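Putative secreted protein (Streptomyces sp. SirexAA-E, PDB 4PEY) cleaves laminarin and laminarioligosaccharides from their non-reducing ends as a family 55 exo-beta-1,3-glucanase, releasing glucose and laminaribiose. Local coordinates at residues A[52-57]-A[289-294]; A[72-77]-A[310-315]; A[459-464]-A[499-504]. The protein carries 1 engineered substitution. All coordinates share one frame; numbering follows the deposited sequence.

Contact 1. Residues A[52-57]-A[289-294]; sequences TDRYAL and PGVYHV
Arg54 lies over the 289-291 backbone and meets Val291 with its flat end: Val291 CG2 sits over the centre of the guanidinium, 3.8 Å above its plane. Closer to the main chain, Arg54 CB presses on Pro289 CB at 3.6 Å, and Arg54 CG rests against Gly290 CA at 3.8 Å. Past CG the arginine bends (chi2 -69°), turning CD off the extended course. Tyr74 makes a cation-pi pair on the guanidinium face away from Val291, so the charged group is sandwiched. Its rim is well used: NH1 bonds to Gly51 O and, 3.0 Å away, to Asp53 O, NE to Leu312 O, and NH2 to Thr314 OG1. Asp53 O lies in the guanidinium plane, although NH1 stands well above the plane of that carbonyl. On either side of Arg54 the packing is simple: Ala56 CB meets Pro289 CG at 3.7 Å, and Thr52 O touches Val291 CG2. An alanine in place of Arg54 would probably leave Leu312 O and Thr314 OG1 without their nitrogen partners and open a gap between Val291 and Tyr74. The two segments thus meet through apolar contact, while the arginine's polar bonds go to its own segment and to residues outside both.

Contact 2. Residues A[72-77]-A[310-315]; sequences GFYTSI and LGLATI
Ser76 and Gly311 make the close part of this contact, with Ser76 OG 3.0 Å from Gly311 N. The hydrogen bond from that N-H is weak, bent to 130° at the hydrogen. Chi1 of 60° sets OG between the serine's own N and carbonyl carbon, from where it faces the glycine, and Ser76 CB follows at 3.8 Å from Gly311 N. Gly311 has a positive phi (55°), which by itself favours glycine, yet Leu312 beside it takes up much the same backbone shape. A bond from Ala313 N to Leu310 O closes this turn.

The other half is looser, though buried. Leu312 CB stands 4.0 Å from Tyr74 CA and 4.1 Å from Tyr74 CD1, meeting the ring at its edge, near its plane, so the leucine does not stack on the tyrosine. The two side chains cross at about a right angle. Tyr74 OH is held elsewhere, by Gln49 O and Arg374 NH1. Of the touching residues Ser76 alone is partly exposed, so what solvent access the contact has is on the serine's side of the close pair, Gly311 being buried.

Tyr74 is the third residue of a type II turn, Gly72 to Thr75, that leads into strand 75-79, as 310-313 leads toward strand 314-317. Turns meeting between separate runs of parallel strands are consistent with the paired beta-helices of family 55 glycoside hydrolases.

Contact 3. Residues A[459-464]-A[499-504]; sequences KAYDAP and YFNVNP. With BGC (beta-D-glucopyranose), chain B; BGC (beta-D-glucopyranose), chain C.
Two loops at the glucan-binding site meet here, the first beginning just after Ala458, the engineered residue at the inferred proton-donor position. Tyr461, a substrate-binding residue, offers a ring face to the edge of Tyr499 in a T-shaped pair, centroids 5.0 Å apart and planes at 85°. Tyr499 CD2 stands over the centre of the Tyr461 ring, and Tyr499 CB adds a CH-pi contact to the same ring. One face of the Tyr499 ring carries C6 of the chain B glucose, 3.5 Å above the plane; Asn501 CB lies against the opposite face. The Tyr461 hydroxyl reaches the sugars too, with OH 3.0 Å from O4 of the chain B glucose.

Farther from the sugar, Asn503 ND2 gives a nearly straight hydrogen bond (168°) to Pro464 O at 3.0 Å. One water donates to both Tyr461 O and Ala463 O and accepts from Asn503 N. Another joins Ala460 O to Tyr499 N while lying over the face of Phe500, whose CE1 at the ring edge is 4.1 Å from Ala463 CB.

The loops leave the neighbouring parallel strands 450-458 and 489-498. Lys459 forms a salt bridge with Asp442, Asp462 pairs with the substrate-binding Arg403, and Phe500 packs on Gln508 of strand 507-508.

How the contacts relate
Contacts 1 and 2 are neighbours, their centres about 7 Å apart, and their segments alternate along the chain: 52-57, 72-77, 289-294, 310-315. Strands 55-59 and 75-79 run parallel side by side, as do 291-294 and 314-317, and probable hydrogen bonds from Leu57 N to Ser76 O and from Tyr292 N to Thr314 O link the contacts. Together they join the early and later runs of strands, probably the two beta-helical halves of the enzyme. Contact 3 comes last, wholly within the later half, its centre about 32 Å from that of contact 1 and 30 Å from that of contact 2. It borders bound sugar, whereas contacts 1 and 2 lie where the early and later runs of strands meet.

Contact 1. Residues A[52-57]-A[289-294]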
ATOM      1  N   THR A  52      14.724  13.299   3.044  1.00 14.69           N
ATOM      2  CA  THR A  52      15.315  12.012   3.388  1.00 14.97           C
ATOM      3  C   THR A  52      15.194  11.670   4.874  1.00 13.71           C
ATOM      4  O   THR A  52      15.605  10.587   5.295  1.00 16.52           O
ATOM      5  CB  THR A  52      16.799  11.957   2.979  1.00 18.27           C
ATOM      6  OG1 THR A  52      17.492  13.090   3.517  1.00 20.52           O
ATOM      7  CG2 THR A  52      16.936  11.957   1.452  1.00 19.88           C
ATOM      8  N   ASP A  53      14.606  12.561   5.667  1.00 15.42           N
ATOM      9  CA  ASP A  53      14.416  12.249   7.078  1.00 14.56           C
ATOM     10  C   ASP A  53      13.310  11.198   7.243  1.00 13.80           C
ATOM     11  O   ASP A  53      12.374  11.130   6.442  1.00 14.46           O
ATOM     12  CB  ASP A  53      14.106  13.517   7.883  1.00 17.20           C
ATOM     13  CG  ASP A  53      15.353  14.379   8.125  1.00 22.80           C
ATOM     14  OD1 ASP A  53      16.487  13.885   7.943  1.00 26.10           O
ATOM     15  OD2 ASP A  53      15.202  15.546   8.523  1.00 27.75           O
ATOM     16  N   ARG A  54      13.451  10.365   8.275  1.00 13.32           N
ATOM     17  CA  ARG A  54      12.563   9.229   8.540  1.00 12.23           C
ATOM     18  C   ARG A  54      12.379   9.057  10.041  1.00 13.41           C
ATOM     19  O   ARG A  54      13.358   9.130  10.783  1.00 15.23           O
ATOM     20  CB  ARG A  54      13.141   7.930   7.959  1.00 13.53           C
ATOM     21  CG  ARG A  54      13.357   7.920   6.451  1.00 12.77           C
ATOM     22  CD  ARG A  54      12.024   7.918   5.731  1.00 12.29           C
ATOM     23  NE  ARG A  54      12.154   7.678   4.293  1.00 13.08           N
ATOM     24  CZ  ARG A  54      12.350   8.627   3.378  1.00 13.04           C
ATOM     25  NH1 ARG A  54      12.479   9.898   3.741  1.00 12.33           N
ATOM     26  NH2 ARG A  54      12.436   8.302   2.093  1.00 14.50           N
ATOM     27  N   TYR A  55      11.153   8.781  10.489  1.00 12.12           N
ATOM     28  CA  TYR A  55      10.882   8.646  11.922  1.00 13.51           C
ATOM     29  C   TYR A  55       9.906   7.536  12.232  1.00 12.09           C
ATOM     30  O   TYR A  55       8.867   7.420  11.565  1.00 12.13           O
ATOM     31  CB  TYR A  55      10.304   9.941  12.502  1.00 14.93           C
ATOM     32  CG  TYR A  55      11.195  11.143  12.394  1.00 16.86           C
ATOM     33  CD1 TYR A  55      11.142  11.967  11.276  1.00 17.08           C
ATOM     34  CD2 TYR A  55      12.072  11.471  13.414  1.00 19.67           C
ATOM     35  CE1 TYR A  55      11.946  13.071  11.172  1.00 19.82           C
ATOM     36  CE2 TYR A  55      12.882  12.582  13.321  1.00 22.32           C
ATOM     37  CZ  TYR A  55      12.813  13.377  12.199  1.00 23.53           C
ATOM     38  OH  TYR A  55      13.618  14.487  12.100  1.00 28.55           O
ATOM     39  N   ALA A  56      10.208   6.759  13.275  1.00 11.44           N
ATOM     40  CA  ALA A  56       9.227   5.833  13.844  1.00 10.18           C
ATOM     41  C   ALA A  56       8.928   6.253  15.271  1.00 13.22           C
ATOM     42  O   ALA A  56       9.849   6.450  16.068  1.00 14.94           O
ATOM     43  CB  ALA A  56       9.726   4.389  13.807  1.00 12.11           C
ATOM     44  N   LEU A  57       7.642   6.408  15.581  1.00 12.19           N
ATOM     45  CA  LEU A  57       7.185   6.739  16.930  1.00 12.81           C
ATOM     46  C   LEU A  57       6.579   5.476  17.531  1.00 13.48           C
ATOM     47  O   LEU A  57       5.605   4.935  17.004  1.00 14.22           O
ATOM     48  CB  LEU A  57       6.155   7.874  16.910  1.00 13.05           C
ATOM     49  CG  LEU A  57       6.503   9.086  16.036  1.00 12.28           C
ATOM     50  CD1 LEU A  57       5.347  10.081  16.007  1.00 14.03           C
ATOM     51  CD2 LEU A  57       7.794   9.747  16.518  1.00 14.67           C
ATOM     52  N   PRO A 289      14.452   3.333  10.623  1.00 13.31           N
ATOM     53  CA  PRO A 289      14.091   4.404   9.683  1.00 13.14           C
ATOM     54  C   PRO A 289      15.307   5.102   9.099  1.00 14.59           C
ATOM     55  O   PRO A 289      16.162   5.600   9.830  1.00 16.01           O
ATOM     56  CB  PRO A 289      13.270   5.375  10.544  1.00 13.47           C
ATOM     57  CG  PRO A 289      12.836   4.556  11.745  1.00 12.46           C
ATOM     58  CD  PRO A 289      13.970   3.617  11.984  1.00 13.50           C
ATOM     59  N   GLY A 290      15.378   5.125   7.776  1.00 13.07           N
ATOM     60  CA  GLY A 290      16.468   5.779   7.090  1.00 13.14           C
ATOM     61  C   GLY A 290      16.389   5.484   5.614  1.00 12.87           C
ATOM     62  O   GLY A 290      15.439   4.853   5.154  1.00 12.55           O
ATOM     63  N   VAL A 291      17.390   5.946   4.880  1.00 14.96           N
ATOM     64  CA  VAL A 291      17.468   5.730   3.450  1.00 14.43           C
ATOM     65  C   VAL A 291      18.731   4.943   3.155  1.00 13.60           C
ATOM     66  O   VAL A 291      19.843   5.373   3.503  1.00 17.33           O
ATOM     67  CB  VAL A 291      17.461   7.064   2.675  1.00 14.13           C
ATOM     68  CG1 VAL A 291      17.628   6.820   1.179  1.00 16.69           C
ATOM     69  CG2 VAL A 291      16.174   7.830   2.950  1.00 16.66           C
ATOM     70  N   TYR A 292      18.551   3.799   2.504  1.00 14.53           N
ATOM     71  CA  TYR A 292      19.624   2.835   2.275  1.00 14.76           C
ATOM     72  C   TYR A 292      19.934   2.645   0.794  1.00 14.35           C
ATOM     73  O   TYR A 292      19.143   2.054   0.075  1.00 17.06           O
ATOM     74  CB  TYR A 292      19.243   1.481   2.895  1.00 15.44           C
ATOM     75  CG  TYR A 292      18.915   1.583   4.357  1.00 17.38           C
ATOM     76  CD1 TYR A 292      17.607   1.803   4.792  1.00 14.95           C
ATOM     77  CD2 TYR A 292      19.917   1.490   5.307  1.00 22.09           C
ATOM     78  CE1 TYR A 292      17.314   1.916   6.147  1.00 16.91           C
ATOM     79  CE2 TYR A 292      19.635   1.599   6.650  1.00 22.79           C
ATOM     80  CZ  TYR A 292      18.334   1.808   7.067  1.00 20.87           C
ATOM     81  OH  TYR A 292      18.079   1.914   8.414  1.00 23.90           O
ATOM     82  N   HIS A 293      21.084   3.139   0.344  1.00 14.80           N
ATOM     83  CA  HIS A 293      21.547   2.853  -1.014  1.00 13.01           C
ATOM     84  C   HIS A 293      22.186   1.472  -1.049  1.00 15.69           C
ATOM     85  O   HIS A 293      22.960   1.121  -0.157  1.00 19.27           O
ATOM     86  CB  HIS A 293      22.556   3.905  -1.494  1.00 13.99           C
ATOM     87  CG  HIS A 293      21.943   5.233  -1.803  1.00 15.66           C
ATOM     88  ND1 HIS A 293      21.643   5.636  -3.088  1.00 15.42           N
ATOM     89  CD2 HIS A 293      21.555   6.246  -0.991  1.00 16.53           C
ATOM     90  CE1 HIS A 293      21.099   6.841  -3.055  1.00 16.33           C
ATOM     91  NE2 HIS A 293      21.039   7.234  -1.793  1.00 16.50           N
ATOM     92  N   VAL A 294      21.872   0.688  -2.073  1.00 14.44           N
ATOM     93  CA  VAL A 294      22.506  -0.615  -2.243  1.00 14.61           C
ATOM     94  C   VAL A 294      23.139  -0.717  -3.639  1.00 15.02           C
ATOM     95  O   VAL A 294      22.572  -0.244  -4.623  1.00 16.66           O
ATOM     96  CB  VAL A 294      21.499  -1.781  -2.016  1.00 17.06           C
ATOM     97  CG1 VAL A 294      21.024  -1.801  -0.574  1.00 18.96           C
ATOM     98  CG2 VAL A 294      20.311  -1.699  -2.973  1.00 17.95           C
TER

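Contact 2. Residues A[72-77]-A[310-315]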
ATOM      1  N   GLY A  72       3.057  13.519  10.037  1.00 12.81           N
ATOM      2  CA  GLY A  72       3.517  14.067   8.772  1.00 12.45           C
ATOM      3  C   GLY A  72       4.101  13.020   7.844  1.00 10.89           C
ATOM      4  O   GLY A  72       3.873  11.824   8.035  1.00 12.27           O
ATOM      5  N   PHE A  73       4.851  13.461   6.836  1.00 11.08           N
ATOM      6  CA  PHE A  73       5.494  12.544   5.901  1.00 10.42           C
ATOM      7  C   PHE A  73       6.511  11.644   6.603  1.00 13.75           C
ATOM      8  O   PHE A  73       7.135  12.052   7.582  1.00 13.10           O
ATOM      9  CB  PHE A  73       6.196  13.314   4.777  1.00 11.62           C
ATOM     10  CG  PHE A  73       5.254  13.894   3.756  1.00 11.99           C
ATOM     11  CD1 PHE A  73       4.786  15.198   3.876  1.00 11.78           C
ATOM     12  CD2 PHE A  73       4.815  13.117   2.684  1.00 12.59           C
ATOM     13  CE1 PHE A  73       3.914  15.726   2.933  1.00 12.09           C
ATOM     14  CE2 PHE A  73       3.946  13.634   1.740  1.00 12.21           C
ATOM     15  CZ  PHE A  73       3.491  14.941   1.862  1.00 12.19           C
ATOM     16  N   TYR A  74       6.659  10.426   6.080  1.00 12.94           N
ATOM     17  CA  TYR A  74       7.683   9.467   6.516  1.00 11.34           C
ATOM     18  C   TYR A  74       7.718   9.292   8.028  1.00 13.19           C
ATOM     19  O   TYR A  74       8.785   9.187   8.636  1.00 12.80           O
ATOM     20  CB  TYR A  74       9.070   9.885   6.016  1.00 11.99           C
ATOM     21  CG  TYR A  74       9.132  10.178   4.536  1.00 12.25           C
ATOM     22  CD1 TYR A  74       9.051   9.155   3.592  1.00 12.16           C
ATOM     23  CD2 TYR A  74       9.271  11.483   4.079  1.00 13.83           C
ATOM     24  CE1 TYR A  74       9.114   9.430   2.227  1.00 12.95           C
ATOM     25  CE2 TYR A  74       9.326  11.769   2.724  1.00 12.32           C
ATOM     26  CZ  TYR A  74       9.252  10.740   1.804  1.00 11.89           C
ATOM     27  OH  TYR A  74       9.311  11.048   0.464  1.00 14.05           O
ATOM     28  N   THR A  75       6.532   9.229   8.619  1.00 11.86           N
ATOM     29  CA  THR A  75       6.393   9.013  10.045  1.00 11.47           C
ATOM     30  C   THR A  75       5.479   7.810  10.263  1.00 11.77           C
ATOM     31  O   THR A  75       4.357   7.792   9.762  1.00 12.79           O
ATOM     32  CB  THR A  75       5.816  10.264  10.749  1.00 11.80           C
ATOM     33  OG1 THR A  75       6.673  11.389  10.499  1.00 12.93           O
ATOM     34  CG2 THR A  75       5.731  10.044  12.233  1.00 13.35           C
ATOM     35  N   SER A  76       5.972   6.799  10.981  1.00 11.07           N
ATOM     36  CA  SER A  76       5.123   5.704  11.432  1.00 10.43           C
ATOM     37  C   SER A  76       4.823   5.898  12.908  1.00 11.98           C
ATOM     38  O   SER A  76       5.658   6.415  13.657  1.00 12.72           O
ATOM     39  CB  SER A  76       5.787   4.338  11.209  1.00 11.35           C
ATOM     40  OG  SER A  76       7.013   4.233  11.914  1.00 12.36           O
ATOM     41  N   ILE A  77       3.630   5.490  13.332  1.00 11.59           N
ATOM     42  CA  ILE A  77       3.319   5.502  14.758  1.00 11.80           C
ATOM     43  C   ILE A  77       2.670   4.176  15.112  1.00 11.67           C
ATOM     44  O   ILE A  77       1.858   3.649  14.352  1.00 12.20           O
ATOM     45  CB  ILE A  77       2.414   6.705  15.151  1.00 11.88           C
ATOM     46  CG1 ILE A  77       2.227   6.766  16.670  1.00 12.92           C
ATOM     47  CG2 ILE A  77       1.073   6.668  14.419  1.00 12.32           C
ATOM     48  CD1 ILE A  77       1.656   8.087  17.144  1.00 14.08           C
ATOM     49  N   LEU A 310      10.649   0.025   9.586  1.00 11.90           N
ATOM     50  CA  LEU A 310      10.078   1.018  10.488  1.00 12.66           C
ATOM     51  C   LEU A 310      10.220   2.404   9.873  1.00 11.66           C
ATOM     52  O   LEU A 310      11.174   2.660   9.145  1.00 11.62           O
ATOM     53  CB  LEU A 310      10.783   0.985  11.853  1.00 14.55           C
ATOM     54  CG  LEU A 310      10.896  -0.367  12.558  1.00 14.33           C
ATOM     55  CD1 LEU A 310      11.724  -0.250  13.839  1.00 17.27           C
ATOM     56  CD2 LEU A 310       9.510  -0.915  12.854  1.00 15.95           C
ATOM     57  N   GLY A 311       9.294   3.310  10.185  1.00 12.00           N
ATOM     58  CA  GLY A 311       9.440   4.709   9.803  1.00 12.85           C
ATOM     59  C   GLY A 311       9.653   4.970   8.316  1.00 11.38           C
ATOM     60  O   GLY A 311      10.412   5.874   7.944  1.00 11.75           O
ATOM     61  N   LEU A 312       9.012   4.160   7.472  1.00 11.77           N
ATOM     62  CA  LEU A 312       9.106   4.296   6.011  1.00 12.38           C
ATOM     63  C   LEU A 312      10.561   4.166   5.533  1.00 12.13           C
ATOM     64  O   LEU A 312      11.012   4.877   4.625  1.00 12.11           O
ATOM     65  CB  LEU A 312       8.483   5.626   5.544  1.00 12.92           C
ATOM     66  CG  LEU A 312       6.973   5.579   5.265  1.00 11.95           C
ATOM     67  CD1 LEU A 312       6.681   4.692   4.055  1.00 15.84           C
ATOM     68  CD2 LEU A 312       6.151   5.128   6.486  1.00 14.58           C
ATOM     69  N   ALA A 313      11.276   3.232   6.152  1.00 12.23           N
ATOM     70  CA  ALA A 313      12.605   2.833   5.707  1.00 11.06           C
ATOM     71  C   ALA A 313      12.615   2.641   4.193  1.00 11.16           C
ATOM     72  O   ALA A 313      11.729   1.999   3.631  1.00 12.42           O
ATOM     73  CB  ALA A 313      13.043   1.550   6.414  1.00 11.99           C
ATOM     74  N   THR A 314      13.625   3.207   3.547  1.00 10.42           N
ATOM     75  CA  THR A 314      13.643   3.328   2.103  1.00 11.67           C
ATOM     76  C   THR A 314      14.901   2.717   1.517  1.00 11.63           C
ATOM     77  O   THR A 314      15.995   2.937   2.035  1.00 13.46           O
ATOM     78  CB  THR A 314      13.541   4.816   1.695  1.00 11.65           C
ATOM     79  OG1 THR A 314      12.280   5.329   2.135  1.00 11.90           O
ATOM     80  CG2 THR A 314      13.669   5.009   0.179  1.00 13.23           C
ATOM     81  N   ILE A 315      14.736   1.959   0.433  1.00 11.56           N
ATOM     82  CA  ILE A 315      15.858   1.358  -0.270  0.83 10.67           C
ATOM     83  C   ILE A 315      15.994   1.977  -1.656  1.00 10.97           C
ATOM     84  O   ILE A 315      15.030   2.000  -2.420  1.00 12.11           O
ATOM     85  CB  ILE A 315      15.689  -0.163  -0.411  0.83 12.40           C
ATOM     86  CG1 ILE A 315      15.563  -0.806   0.971  0.83 15.02           C
ATOM     87  CG2 ILE A 315      16.862  -0.758  -1.183  0.83 13.80           C
ATOM     88  CD1 ILE A 315      14.977  -2.191   0.948  0.83 15.08           C
TER

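Contact 3. Residues A[459-464]-A[499-504]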
ATOM      1  N   LYS A 459      -3.873   7.084 -14.868  1.00 11.64           N
ATOM      2  CA  LYS A 459      -2.958   6.972 -15.998  1.00 11.56           C
ATOM      3  C   LYS A 459      -1.929   8.102 -15.965  1.00 13.35           C
ATOM      4  O   LYS A 459      -2.096   9.082 -15.235  1.00 15.82           O
ATOM      5  CB  LYS A 459      -3.740   6.973 -17.317  1.00 12.45           C
ATOM      6  CG  LYS A 459      -4.596   5.709 -17.538  1.00 12.16           C
ATOM      7  CD  LYS A 459      -3.772   4.417 -17.590  1.00 13.05           C
ATOM      8  CE  LYS A 459      -2.736   4.425 -18.705  1.00 13.11           C
ATOM      9  NZ  LYS A 459      -1.858   3.214 -18.693  1.00 13.32           N
ATOM     10  N   ALA A 460      -0.851   7.945 -16.728  1.00 11.97           N
ATOM     11  CA  ALA A 460       0.159   8.998 -16.869  1.00 10.99           C
ATOM     12  C   ALA A 460      -0.486  10.313 -17.298  1.00 13.28           C
ATOM     13  O   ALA A 460      -1.281  10.331 -18.233  1.00 14.20           O
ATOM     14  CB  ALA A 460       1.222   8.583 -17.884  1.00 11.56           C
ATOM     15  N   TYR A 461      -0.132  11.410 -16.629  1.00 12.95           N
ATOM     16  CA  TYR A 461      -0.690  12.723 -16.972  1.00 11.64           C
ATOM     17  C   TYR A 461       0.057  13.374 -18.133  1.00 15.13           C
ATOM     18  O   TYR A 461      -0.471  14.283 -18.796  1.00 15.36           O
ATOM     19  CB  TYR A 461      -0.638  13.691 -15.786  1.00 13.40           C
ATOM     20  CG  TYR A 461      -1.355  13.260 -14.533  1.00 16.21           C
ATOM     21  CD1 TYR A 461      -2.286  12.225 -14.547  1.00 17.30           C
ATOM     22  CD2 TYR A 461      -1.103  13.904 -13.328  1.00 17.91           C
ATOM     23  CE1 TYR A 461      -2.946  11.842 -13.380  1.00 18.40           C
ATOM     24  CE2 TYR A 461      -1.753  13.532 -12.166  1.00 17.96           C
ATOM     25  CZ  TYR A 461      -2.671  12.503 -12.198  1.00 19.13           C
ATOM     26  OH  TYR A 461      -3.313  12.136 -11.041  1.00 20.40           O
ATOM     27  N   ASP A 462       1.292  12.934 -18.354  1.00 15.20           N
ATOM     28  CA  ASP A 462       2.227  13.717 -19.153  1.00 14.46           C
ATOM     29  C   ASP A 462       2.537  13.124 -20.529  1.00 14.78           C
ATOM     30  O   ASP A 462       3.510  13.517 -21.178  1.00 15.55           O
ATOM     31  CB  ASP A 462       3.527  13.959 -18.358  1.00 15.78           C
ATOM     32  CG  ASP A 462       4.133  12.688 -17.762  1.00 16.77           C
ATOM     33  OD1 ASP A 462       3.533  11.597 -17.851  1.00 15.60           O
ATOM     34  OD2 ASP A 462       5.227  12.802 -17.170  1.00 18.51           O
ATOM     35  N   ALA A 463       1.688  12.213 -20.988  1.00 14.58           N
ATOM     36  CA  ALA A 463       1.774  11.740 -22.365  1.00 14.66           C
ATOM     37  C   ALA A 463       1.671  12.947 -23.294  1.00 16.03           C
ATOM     38  O   ALA A 463       0.720  13.719 -23.199  1.00 15.85           O
ATOM     39  CB  ALA A 463       0.673  10.734 -22.660  1.00 15.67           C
ATOM     40  N   PRO A 464       2.659  13.129 -24.183  1.00 16.52           N
ATOM     41  CA  PRO A 464       2.670  14.369 -24.972  1.00 17.70           C
ATOM     42  C   PRO A 464       1.635  14.397 -26.095  1.00 17.98           C
ATOM     43  O   PRO A 464       1.181  15.479 -26.489  1.00 17.15           O
ATOM     44  CB  PRO A 464       4.096  14.411 -25.541  1.00 19.59           C
ATOM     45  CG  PRO A 464       4.571  13.006 -25.522  1.00 20.34           C
ATOM     46  CD  PRO A 464       3.912  12.364 -24.321  1.00 17.91           C
ATOM     47  N   TYR A 499      -6.123  11.988 -16.471  1.00 11.88           N
ATOM     48  CA  TYR A 499      -5.927  13.418 -16.327  1.00 13.74           C
ATOM     49  C   TYR A 499      -4.774  13.775 -17.255  1.00 13.37           C
ATOM     50  O   TYR A 499      -3.650  14.037 -16.824  1.00 13.55           O
ATOM     51  CB  TYR A 499      -5.649  13.788 -14.866  1.00 14.30           C
ATOM     52  CG  TYR A 499      -5.430  15.254 -14.575  1.00 16.21           C
ATOM     53  CD1 TYR A 499      -6.463  16.182 -14.709  1.00 16.59           C
ATOM     54  CD2 TYR A 499      -4.196  15.706 -14.121  1.00 16.22           C
ATOM     55  CE1 TYR A 499      -6.260  17.530 -14.415  1.00 16.88           C
ATOM     56  CE2 TYR A 499      -3.984  17.037 -13.827  1.00 18.16           C
ATOM     57  CZ  TYR A 499      -5.011  17.944 -13.975  1.00 19.37           C
ATOM     58  OH  TYR A 499      -4.772  19.261 -13.672  1.00 23.42           O
ATOM     59  N   PHE A 500      -5.068  13.751 -18.551  1.00 12.95           N
ATOM     60  CA  PHE A 500      -4.074  14.073 -19.557  1.00 12.84           C
ATOM     61  C   PHE A 500      -3.939  15.592 -19.643  1.00 14.72           C
ATOM     62  O   PHE A 500      -4.466  16.225 -20.556  1.00 14.52           O
ATOM     63  CB  PHE A 500      -4.460  13.458 -20.912  1.00 13.20           C
ATOM     64  CG  PHE A 500      -4.368  11.949 -20.948  1.00 13.31           C
ATOM     65  CD1 PHE A 500      -3.138  11.318 -21.063  1.00 15.02           C
ATOM     66  CD2 PHE A 500      -5.515  11.162 -20.883  1.00 11.95           C
ATOM     67  CE1 PHE A 500      -3.047   9.918 -21.101  1.00 15.53           C
ATOM     68  CE2 PHE A 500      -5.431   9.766 -20.926  1.00 13.82           C
ATOM     69  CZ  PHE A 500      -4.195   9.148 -21.032  1.00 13.82           C
ATOM     70  N   ASN A 501      -3.241  16.190 -18.682  1.00 14.92           N
ATOM     71  CA  ASN A 501      -3.238  17.649 -18.609  1.00 14.53           C
ATOM     72  C   ASN A 501      -2.248  18.277 -19.581  1.00 15.74           C
ATOM     73  O   ASN A 501      -2.438  19.419 -19.997  1.00 18.21           O
ATOM     74  CB  ASN A 501      -2.984  18.137 -17.168  1.00 18.16           C
ATOM     75  CG  ASN A 501      -1.598  17.792 -16.645  1.00 21.21           C
ATOM     76  OD1 ASN A 501      -0.974  16.827 -17.072  1.00 23.61           O
ATOM     77  ND2 ASN A 501      -1.119  18.588 -15.691  1.00 26.81           N
ATOM     78  N   VAL A 502      -1.216  17.533 -19.974  1.00 14.71           N
ATOM     79  CA  VAL A 502      -0.297  18.028 -20.995  1.00 16.22           C
ATOM     80  C   VAL A 502      -1.000  18.086 -22.359  1.00 16.56           C
ATOM     81  O   VAL A 502      -0.840  19.054 -23.107  1.00 18.23           O
ATOM     82  CB  VAL A 502       0.981  17.156 -21.082  1.00 16.73           C
ATOM     83  CG1 VAL A 502       1.819  17.531 -22.314  1.00 17.25           C
ATOM     84  CG2 VAL A 502       1.813  17.311 -19.808  1.00 17.34           C
ATOM     85  N   ASN A 503      -1.795  17.063 -22.673  1.00 15.41           N
ATOM     86  CA  ASN A 503      -2.549  17.045 -23.924  1.00 15.20           C
ATOM     87  C   ASN A 503      -3.950  16.472 -23.715  1.00 14.40           C
ATOM     88  O   ASN A 503      -4.169  15.260 -23.848  1.00 15.28           O
ATOM     89  CB  ASN A 503      -1.802  16.246 -24.997  1.00 15.11           C
ATOM     90  CG  ASN A 503      -2.390  16.439 -26.389  1.00 16.72           C
ATOM     91  OD1 ASN A 503      -3.573  16.753 -26.545  1.00 17.05           O
ATOM     92  ND2 ASN A 503      -1.563  16.241 -27.408  1.00 17.54           N
ATOM     93  N   PRO A 504      -4.909  17.346 -23.386  1.00 14.48           N
ATOM     94  CA  PRO A 504      -6.248  16.859 -23.031  1.00 13.71           C
ATOM     95  C   PRO A 504      -7.078  16.386 -24.219  1.00 13.70           C
ATOM     96  O   PRO A 504      -8.225  15.981 -24.018  1.00 15.51           O
ATOM     97  CB  PRO A 504      -6.898  18.077 -22.355  1.00 16.91           C
ATOM     98  CG  PRO A 504      -6.154  19.249 -22.891  1.00 17.68           C
ATOM     99  CD  PRO A 504      -4.742  18.780 -23.097  1.00 16.00           C
TER
HETATM  100  C2  BGC B   2      -7.103  13.327  -8.065  1.00 14.67           C
HETATM  101  C3  BGC B   2      -5.621  13.614  -8.270  1.00 15.44           C
HETATM  102  C4  BGC B   2      -5.417  14.354  -9.583  1.00 17.08           C
HETATM  103  C5  BGC B   2      -6.295  15.594  -9.605  1.00 17.39           C
HETATM  104  C6  BGC B   2      -6.108  16.350 -10.914  1.00 22.19           C
HETATM  105  C1  BGC B   2      -7.953  14.577  -8.253  1.00 14.53           C
HETATM  106  O2  BGC B   2      -7.290  12.856  -6.747  1.00 15.22           O
HETATM  107  O3  BGC B   2      -4.994  12.313  -8.296  0.51 17.62           O
HETATM  108  O4  BGC B   2      -4.047  14.682  -9.720  1.00 19.33           O
HETATM  109  O5  BGC B   2      -7.651  15.199  -9.489  1.00 16.42           O
HETATM  110  O6  BGC B   2      -6.885  17.530 -10.886  1.00 23.81           O
HETATM  111  C2  BGC C   3      -3.134  10.900  -7.821  0.51 14.11           C
HETATM  112  C3  BGC C   3      -1.742  10.855  -7.196  0.51 15.30           C
HETATM  113  C4  BGC C   3      -1.052  12.196  -7.387  0.51 16.26           C
HETATM  114  C5  BGC C   3      -1.915  13.303  -6.804  0.51 17.33           C
HETATM  115  C6  BGC C   3      -1.234  14.656  -6.945  0.51 20.52           C
HETATM  116  C1  BGC C   3      -3.910  12.153  -7.410  0.51 15.90           C
HETATM  117  O2  BGC C   3      -3.849   9.729  -7.452  0.51 14.78           O
HETATM  118  O3  BGC C   3      -0.973   9.847  -7.816  0.51 15.27           O
HETATM  119  O4  BGC C   3       0.221  12.189  -6.785  0.51 15.41           O
HETATM  120  O5  BGC C   3      -3.128  13.329  -7.519  0.51 18.46           O
HETATM  121  O6  BGC C   3      -1.229  15.036  -8.303  0.51 26.24           O
HETATM  122  O   HOH W   1      -4.005  10.497 -17.725  1.00 14.83           O
HETATM  123  O   HOH W   2      -1.297  14.382 -21.476  1.00 16.54           O